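Local coordinates for putative electron transport related protein (Corynebacterium diphtheriae, PDB 4PQ1) that probably takes part in thiol-disulfide exchange as a thioredoxin-like, DsbF-type oxidoreductase with a disulfide-forming CxxC motif, at residues S63-E68 against V145-L150. Numbering follows the deposited sequence.
Sequences SDDLQE and VTAQDL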
loop_
_atom_site.group_PDB
_atom_site.type_symbol
_atom_site.label_atom_id
_atom_site.label_comp_id
_atom_site.label_asym_id
_atom_site.label_seq_id
_atom_site.Cartn_x
_atom_site.Cartn_y
_atom_site.Cartn_z
ATOM N N SER A 63 9.401 -4.470 6.503
ATOM C CA SER A 63 8.429 -3.852 7.409
ATOM C C SER A 63 8.969 -2.589 8.072
ATOM O O SER A 63 8.266 -1.581 8.165
ATOM C CB SER A 63 7.992 -4.865 8.484
ATOM O OG SER A 63 7.100 -4.279 9.424
ATOM N N ASP A 64 10.217 -2.645 8.532
ATOM C CA ASP A 64 10.829 -1.495 9.178
ATOM C C ASP A 64 10.903 -0.296 8.240
ATOM O O ASP A 64 10.748 0.855 8.663
ATOM C CB ASP A 64 12.232 -1.837 9.660
ATOM C CG ASP A 64 12.226 -2.702 10.916
ATOM O OD1 ASP A 64 11.212 -2.695 11.653
ATOM O OD2 ASP A 64 13.250 -3.373 11.167
ATOM N N ASP A 65 11.160 -0.573 6.966
ATOM C CA ASP A 65 11.327 0.484 5.983
ATOM C C ASP A 65 10.004 1.194 5.725
ATOM O O ASP A 65 9.956 2.421 5.604
ATOM C CB ASP A 65 11.909 -0.085 4.687
ATOM C CG ASP A 65 13.433 -0.105 4.695
ATOM O OD1 ASP A 65 14.040 0.128 5.769
ATOM O OD2 ASP A 65 14.035 -0.348 3.629
ATOM N N LEU A 66 8.922 0.430 5.658
ATOM C CA LEU A 66 7.615 1.033 5.462
ATOM C C LEU A 66 7.278 1.903 6.670
ATOM O O LEU A 66 6.663 2.946 6.529
ATOM C CB LEU A 66 6.554 -0.044 5.236
ATOM C CG LEU A 66 6.673 -0.833 3.926
ATOM C CD1 LEU A 66 5.865 -2.110 4.024
ATOM C CD2 LEU A 66 6.162 -0.005 2.781
ATOM N N GLN A 67 7.708 1.484 7.855
ATOM C CA GLN A 67 7.525 2.302 9.051
ATOM C C GLN A 67 8.291 3.605 8.887
ATOM O O GLN A 67 7.827 4.674 9.275
ATOM C CB GLN A 67 7.995 1.566 10.318
ATOM C CG GLN A 67 7.727 2.342 11.617
ATOM C CD GLN A 67 6.253 2.678 11.802
ATOM O OE1 GLN A 67 5.374 1.960 11.317
ATOM N NE2 GLN A 67 5.976 3.762 12.511
ATOM N N GLU A 68 9.470 3.504 8.294
ATOM C CA GLU A 68 10.336 4.651 8.103
ATOM C C GLU A 68 9.666 5.683 7.193
ATOM O O GLU A 68 9.547 6.862 7.541
ATOM C CB GLU A 68 11.660 4.180 7.516
ATOM C CG GLU A 68 12.731 5.224 7.434
ATOM C CD GLU A 68 13.999 4.648 6.852
ATOM O OE1 GLU A 68 14.319 3.473 7.164
ATOM O OE2 GLU A 68 14.661 5.366 6.070
ATOM N N VAL A 145 10.242 -3.524 -1.374
ATOM C CA VAL A 145 10.867 -2.221 -1.580
ATOM C C VAL A 145 11.708 -1.821 -0.375
ATOM O O VAL A 145 11.448 -2.280 0.735
ATOM C CB VAL A 145 9.826 -1.105 -1.818
ATOM C CG1 VAL A 145 9.232 -1.210 -3.206
ATOM C CG2 VAL A 145 8.731 -1.134 -0.745
ATOM N N THR A 146 12.703 -0.957 -0.601
ATOM C CA THR A 146 13.387 -0.256 0.483
ATOM C C THR A 146 12.722 1.081 0.739
ATOM O O THR A 146 11.908 1.549 -0.062
ATOM C CB THR A 146 14.870 0.033 0.179
ATOM O OG1 THR A 146 14.958 0.917 -0.944
ATOM C CG2 THR A 146 15.629 -1.232 -0.117
ATOM N N ALA A 147 13.098 1.716 1.842
ATOM C CA ALA A 147 12.537 3.014 2.174
ATOM C C ALA A 147 12.930 4.070 1.123
ATOM O O ALA A 147 12.178 5.009 0.865
ATOM C CB ALA A 147 12.976 3.435 3.559
ATOM N N GLN A 148 14.084 3.883 0.488
ATOM C CA GLN A 148 14.594 4.863 -0.461
ATOM C C GLN A 148 13.909 4.708 -1.834
ATOM O O GLN A 148 13.775 5.692 -2.580
ATOM C CB GLN A 148 16.120 4.745 -0.573
ATOM C CG GLN A 148 16.839 5.995 -1.112
ATOM C CD GLN A 148 16.382 7.295 -0.456
ATOM O OE1 GLN A 148 15.585 8.041 -1.025
ATOM N NE2 GLN A 148 16.890 7.572 0.740
ATOM N N ASP A 149 13.479 3.485 -2.162
ATOM C CA ASP A 149 12.615 3.247 -3.326
ATOM C C ASP A 149 11.440 4.206 -3.266
ATOM O O ASP A 149 11.151 4.938 -4.216
ATOM C CB ASP A 149 12.073 1.808 -3.361
ATOM C CG ASP A 149 13.090 0.783 -3.843
ATOM O OD1 ASP A 149 13.878 1.081 -4.772
ATOM O OD2 ASP A 149 13.074 -0.351 -3.297
ATOM N N LEU A 150 10.782 4.208 -2.113
ATOM C CA LEU A 150 9.557 4.954 -1.920
ATOM C C LEU A 150 9.820 6.431 -1.767
ATOM O O LEU A 150 9.117 7.242 -2.353
ATOM C CB LEU A 150 8.812 4.437 -0.703
ATOM C CG LEU A 150 8.497 2.947 -0.824
ATOM C CD1 LEU A 150 7.777 2.456 0.413
ATOM C CD2 LEU A 150 7.662 2.689 -2.059
#
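Asp65 and Ala147 bring the backbones of 63-68 and 145-150 closest, their CA atoms 4.7 Å apart where helix 63-73 meets the first turn of helix 147-156. In this thioredoxin-like fold the helix carrying Asp65 follows the CxxC segment, whose Cys56 and Cys59 are joined as a disulfide, and the contact ties it to the C-terminal helix. That helix starts with a capping box: OG1 of Thr146, the N-cap residue, accepts a hydrogen bond from the amide of Asp149 (N to OG1 3.2 Å) and a weak one from Gln148 N. Thr146 chi1 of 64° puts OG1 between the backbone N and the carbonyl carbon, where the Asp149 amide can reach it. In return Thr146 N gives a nearly straight bond, 2.8 Å, to Asp149 OD2, which also pairs with Arg143. The next amide, Ala147 N, donates across the interface to Asp65 OD2, 2.9 Å away. This bond is bent, 141° at the hydrogen, and the donor stands well above the carboxylate plane. A carboxylate beside a helix N-terminus is probably favoured by the helix dipole. Around this polar link Ala147 CB meets two acidic side chains: Asp65 CG lies 3.7 Å away, and, roughly at right angles to it, the extended Glu68 lays the flat face of its carboxylate over the methyl, OE2 3.6 Å from Ala147 CB; Val69 touches the same methyl. Deeper in, Leu150 rests on Thr128 and Val130 of strand 127-131. The Leu66 and Leu150 side chains meet slantwise and tip to tip, Leu66 CD2 lying 3.8 Å from Leu150 CD1.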